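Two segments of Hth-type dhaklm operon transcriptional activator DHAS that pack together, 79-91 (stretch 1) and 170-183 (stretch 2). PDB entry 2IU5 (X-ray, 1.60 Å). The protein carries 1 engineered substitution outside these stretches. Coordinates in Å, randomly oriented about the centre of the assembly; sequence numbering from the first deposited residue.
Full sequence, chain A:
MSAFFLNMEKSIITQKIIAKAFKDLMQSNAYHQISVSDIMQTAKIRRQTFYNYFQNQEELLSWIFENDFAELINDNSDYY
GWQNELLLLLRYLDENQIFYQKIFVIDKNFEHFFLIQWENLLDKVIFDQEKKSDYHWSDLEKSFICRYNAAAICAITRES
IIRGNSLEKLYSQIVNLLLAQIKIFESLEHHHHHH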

# COMPACT_ATOMS: atom_id res chain seq x y z
N TYR A 79 18.63 -16.06 15.62
CA TYR A 79 18.11 -15.31 16.72
C TYR A 79 17.74 -13.91 16.29
O TYR A 79 16.69 -13.44 16.69
CB TYR A 79 19.12 -15.24 17.85
CG TYR A 79 18.49 -14.88 19.18
CD1 TYR A 79 17.80 -15.84 19.91
CD2 TYR A 79 18.59 -13.60 19.70
CE1 TYR A 79 17.22 -15.52 21.12
CE2 TYR A 79 18.01 -13.28 20.91
CZ TYR A 79 17.33 -14.25 21.61
OH TYR A 79 16.75 -13.96 22.83
N TYR A 80 18.56 -13.24 15.49
CA TYR A 80 18.21 -11.88 15.09
C TYR A 80 18.38 -11.73 13.60
O TYR A 80 19.44 -11.37 13.08
CB TYR A 80 18.94 -10.78 15.90
CG TYR A 80 18.57 -9.34 15.55
CD1 TYR A 80 17.51 -8.70 16.18
CD2 TYR A 80 19.29 -8.63 14.59
CE1 TYR A 80 17.17 -7.37 15.86
CE2 TYR A 80 18.96 -7.31 14.27
CZ TYR A 80 17.90 -6.69 14.91
OH TYR A 80 17.59 -5.38 14.58
N GLY A 81 17.29 -12.05 12.92
CA GLY A 81 17.42 -12.34 11.53
C GLY A 81 16.75 -11.38 10.58
O GLY A 81 16.99 -11.48 9.38
N TRP A 82 15.93 -10.45 11.05
CA TRP A 82 15.05 -9.78 10.09
C TRP A 82 15.80 -8.95 9.06
O TRP A 82 15.34 -8.86 7.92
CB TRP A 82 13.94 -8.98 10.75
CG TRP A 82 14.31 -7.68 11.37
CD1 TRP A 82 14.54 -7.47 12.67
CD2 TRP A 82 14.48 -6.41 10.71
NE1 TRP A 82 14.85 -6.14 12.90
CE2 TRP A 82 14.81 -5.47 11.71
CE3 TRP A 82 14.38 -5.98 9.38
CZ2 TRP A 82 15.05 -4.13 11.43
CZ3 TRP A 82 14.62 -4.62 9.11
CH2 TRP A 82 14.95 -3.72 10.13
N GLN A 83 16.92 -8.36 9.46
CA GLN A 83 17.63 -7.50 8.52
C GLN A 83 18.21 -8.37 7.41
O GLN A 83 18.18 -7.99 6.24
CB GLN A 83 18.72 -6.65 9.18
CG GLN A 83 18.12 -5.71 10.23
CD GLN A 83 19.10 -4.70 10.75
OE1 GLN A 83 19.97 -4.22 10.02
NE2 GLN A 83 18.96 -4.37 12.03
N ASN A 84 18.74 -9.54 7.77
CA ASN A 84 19.26 -10.47 6.75
C ASN A 84 18.11 -11.01 5.90
O ASN A 84 18.23 -11.16 4.68
CB ASN A 84 20.02 -11.61 7.44
CG ASN A 84 21.31 -11.12 8.11
OD1 ASN A 84 21.88 -10.15 7.64
ND2 ASN A 84 21.75 -11.79 9.18
N GLU A 85 16.98 -11.31 6.52
CA GLU A 85 15.85 -11.82 5.75
C GLU A 85 15.31 -10.83 4.75
O GLU A 85 14.98 -11.17 3.60
CB GLU A 85 14.75 -12.28 6.71
CG GLU A 85 15.23 -13.51 7.44
CD GLU A 85 14.86 -13.54 8.91
OE1 GLU A 85 13.98 -12.74 9.32
OE2 GLU A 85 15.44 -14.36 9.65
N LEU A 86 15.20 -9.57 5.16
CA LEU A 86 14.78 -8.53 4.23
C LEU A 86 15.72 -8.45 3.04
O LEU A 86 15.24 -8.37 1.90
CB LEU A 86 14.68 -7.19 4.96
CG LEU A 86 14.45 -6.02 4.01
CD1 LEU A 86 13.10 -6.15 3.27
CD2 LEU A 86 14.49 -4.73 4.87
N LEU A 87 17.03 -8.45 3.27
CA LEU A 87 17.99 -8.42 2.16
C LEU A 87 17.76 -9.60 1.22
O LEU A 87 17.67 -9.44 0.00
CB LEU A 87 19.43 -8.42 2.66
CG LEU A 87 20.48 -8.48 1.56
CD1 LEU A 87 20.34 -7.27 0.63
CD2 LEU A 87 21.87 -8.55 2.22
N LEU A 88 17.65 -10.80 1.78
CA LEU A 88 17.45 -11.97 0.91
C LEU A 88 16.13 -11.95 0.16
O LEU A 88 16.04 -12.38 -0.99
CB LEU A 88 17.66 -13.27 1.69
CG LEU A 88 19.11 -13.36 2.21
CD1 LEU A 88 19.37 -14.71 2.84
CD2 LEU A 88 20.16 -13.07 1.12
N LEU A 89 15.08 -11.44 0.80
CA LEU A 89 13.82 -11.26 0.09
C LEU A 89 13.94 -10.27 -1.08
O LEU A 89 13.46 -10.54 -2.20
CB LEU A 89 12.78 -10.81 1.12
CG LEU A 89 11.37 -10.65 0.60
CD1 LEU A 89 10.87 -11.94 -0.03
CD2 LEU A 89 10.44 -10.20 1.72
N LEU A 90 14.56 -9.11 -0.86
CA LEU A 90 14.75 -8.17 -1.97
C LEU A 90 15.57 -8.79 -3.10
O LEU A 90 15.24 -8.63 -4.27
CB LEU A 90 15.41 -6.87 -1.49
CG LEU A 90 14.54 -6.11 -0.49
CD1 LEU A 90 15.31 -4.88 0.04
CD2 LEU A 90 13.19 -5.69 -1.09
N ARG A 91 16.65 -9.50 -2.76
CA ARG A 91 17.44 -10.18 -3.76
C ARG A 91 16.64 -11.23 -4.53
O ARG A 91 16.80 -11.36 -5.74
CB ARG A 91 18.64 -10.86 -3.11
CG ARG A 91 19.74 -9.88 -2.82
CD ARG A 91 21.06 -10.55 -2.45
NE ARG A 91 21.98 -9.49 -2.11
CZ ARG A 91 23.08 -9.68 -1.38
NH1 ARG A 91 23.37 -10.91 -0.94
NH2 ARG A 91 23.87 -8.67 -1.12
N LEU A 170 17.23 -0.38 -2.63
CA LEU A 170 16.40 0.27 -1.62
C LEU A 170 16.67 -0.22 -0.22
O LEU A 170 16.09 0.28 0.75
CB LEU A 170 14.93 0.07 -1.93
CG LEU A 170 14.51 0.50 -3.33
CD1 LEU A 170 13.04 0.16 -3.48
CD2 LEU A 170 14.75 1.99 -3.50
N TYR A 171 17.55 -1.22 -0.10
CA TYR A 171 17.65 -1.94 1.15
C TYR A 171 18.08 -1.04 2.30
O TYR A 171 17.43 -1.04 3.34
CB TYR A 171 18.64 -3.08 0.96
CG TYR A 171 18.93 -3.86 2.20
CD1 TYR A 171 17.93 -4.54 2.87
CD2 TYR A 171 20.21 -3.91 2.69
CE1 TYR A 171 18.20 -5.27 4.02
CE2 TYR A 171 20.51 -4.62 3.83
CZ TYR A 171 19.49 -5.30 4.48
OH TYR A 171 19.80 -6.01 5.62
N SER A 172 19.15 -0.27 2.12
CA SER A 172 19.63 0.55 3.23
C SER A 172 18.57 1.55 3.66
O SER A 172 18.39 1.83 4.85
CB SER A 172 20.94 1.26 2.86
OG SER A 172 20.77 2.14 1.76
N GLN A 173 17.85 2.11 2.69
CA GLN A 173 16.83 3.10 3.07
C GLN A 173 15.68 2.45 3.84
O GLN A 173 15.18 3.02 4.81
CB GLN A 173 16.31 3.83 1.83
CG GLN A 173 17.35 4.77 1.23
CD GLN A 173 16.87 5.37 -0.07
OE1 GLN A 173 16.30 6.47 -0.07
NE2 GLN A 173 17.10 4.67 -1.17
N ILE A 174 15.25 1.26 3.42
CA ILE A 174 14.15 0.62 4.11
C ILE A 174 14.57 0.25 5.53
O ILE A 174 13.84 0.53 6.47
CB ILE A 174 13.60 -0.60 3.35
CG1 ILE A 174 12.99 -0.13 2.02
CG2 ILE A 174 12.59 -1.35 4.23
CD1 ILE A 174 12.80 -1.26 0.99
N VAL A 175 15.75 -0.36 5.68
CA VAL A 175 16.23 -0.72 7.02
C VAL A 175 16.30 0.51 7.93
O VAL A 175 15.89 0.47 9.09
CB VAL A 175 17.60 -1.43 6.93
CG1 VAL A 175 18.19 -1.66 8.32
CG2 VAL A 175 17.43 -2.74 6.20
N ASN A 176 16.83 1.60 7.41
CA ASN A 176 17.01 2.79 8.23
C ASN A 176 15.67 3.37 8.67
O ASN A 176 15.51 3.78 9.83
CB ASN A 176 17.88 3.81 7.49
CG ASN A 176 19.30 3.33 7.32
OD1 ASN A 176 20.03 3.82 6.45
ND2 ASN A 176 19.71 2.37 8.15
N LEU A 177 14.69 3.40 7.77
CA LEU A 177 13.39 3.93 8.14
C LEU A 177 12.72 3.02 9.17
O LEU A 177 12.03 3.48 10.09
CB LEU A 177 12.52 4.10 6.90
CG LEU A 177 13.00 5.08 5.83
CD1 LEU A 177 11.92 5.11 4.74
CD2 LEU A 177 13.19 6.49 6.36
N LEU A 178 12.92 1.71 9.04
CA LEU A 178 12.26 0.79 9.97
C LEU A 178 12.89 0.93 11.35
O LEU A 178 12.19 1.02 12.35
CB LEU A 178 12.40 -0.67 9.50
CG LEU A 178 11.56 -1.07 8.29
CD1 LEU A 178 11.96 -2.48 7.82
CD2 LEU A 178 10.05 -0.99 8.57
N LEU A 179 14.22 0.94 11.39
CA LEU A 179 14.90 1.07 12.69
C LEU A 179 14.55 2.39 13.38
O LEU A 179 14.42 2.44 14.60
CB LEU A 179 16.41 0.97 12.51
CG LEU A 179 16.93 -0.43 12.17
CD1 LEU A 179 18.38 -0.36 11.70
CD2 LEU A 179 16.83 -1.33 13.39
N ALA A 180 14.39 3.48 12.61
CA ALA A 180 14.07 4.76 13.22
C ALA A 180 12.73 4.71 13.93
O ALA A 180 12.56 5.29 15.01
CB ALA A 180 14.04 5.82 12.15
N GLN A 181 11.78 4.02 13.30
CA GLN A 181 10.43 3.94 13.83
C GLN A 181 10.42 3.04 15.05
O GLN A 181 9.77 3.36 16.05
CB GLN A 181 9.55 3.32 12.76
CG GLN A 181 9.22 4.29 11.65
CD GLN A 181 8.38 3.59 10.63
OE1 GLN A 181 7.21 3.34 10.86
NE2 GLN A 181 8.98 3.26 9.50
N ILE A 182 11.14 1.92 14.96
CA ILE A 182 11.19 0.96 16.08
C ILE A 182 11.75 1.65 17.33
O ILE A 182 11.31 1.41 18.45
CB ILE A 182 12.08 -0.25 15.71
CG1 ILE A 182 11.36 -1.13 14.70
CG2 ILE A 182 12.53 -1.06 16.95
CD1 ILE A 182 12.28 -2.06 13.93
N LYS A 183 12.74 2.52 17.11
CA LYS A 183 13.51 3.10 18.21
C LYS A 183 12.66 3.96 19.14
O LYS A 183 12.92 4.02 20.34
CB LYS A 183 14.71 3.90 17.67
CG LYS A 183 15.69 4.37 18.76
CD LYS A 183 16.85 3.39 18.85
CE LYS A 183 18.18 4.09 19.08
NZ LYS A 183 19.33 3.25 18.60

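Two helices, 82-91 and 171-183, form the contact, running in roughly opposite directions: their N-to-C axes make an angle of 146° and approach to 10.7 Å. The register follows from the nearest CA pairs, Gln83 CA to Val175 CA at 7.1 Å and Leu87 CA to Tyr171 CA at 6.6 Å. As one chain advances by a helical turn the other retreats by one, as expected for near-antiparallel packing. Together the stretches bury 520 Å².

Two aromatic side chains interlock the helices as knobs in holes, one from each side. Tyr171, with the largest covered area at 116 Å², sits among Gln83, Leu86, Leu87 and Leu90. Leu87 CB lies over one ring face, 3.9 Å from the centroid of the Tyr171 ring and 25° off its normal, a CH-pi geometry. Around the edge, Leu86 CG approaches Tyr171 CE1 at 3.8 Å and Leu90 CD1 approaches Tyr171 CD1 at 3.9 Å. Trp82 fills the reciprocal hole among Val175, Leu178, Leu179 and Ile182; its CZ3 reaches Leu178 CD1 at 3.6 Å, while its CZ2 meets Leu179 CD2 edge-on at 3.9 Å.

Between these knobs, aliphatic contacts close the gap. Leu86 points toward the partner helix, and its CD2 lies 3.8 Å from Val175 CG2 and 3.9 Å from Ile174 CG2, distances typical of van der Waals packing.

A single hydrogen bond crosses the interface: Tyr171 OH donates to Gln83 O at 2.6 Å. That carbonyl also accepts the helical bond from Leu87 N, 3.2 Å from Gln83 O, so the phenol adds a second donor without displacing the backbone one. Within stretch 1, Gln83 NE2 donates to Tyr80 OH at 3.1 Å, linking the helix to the preceding loop, while Gln83 OE1 lies 3.6 Å from Val175 CG1.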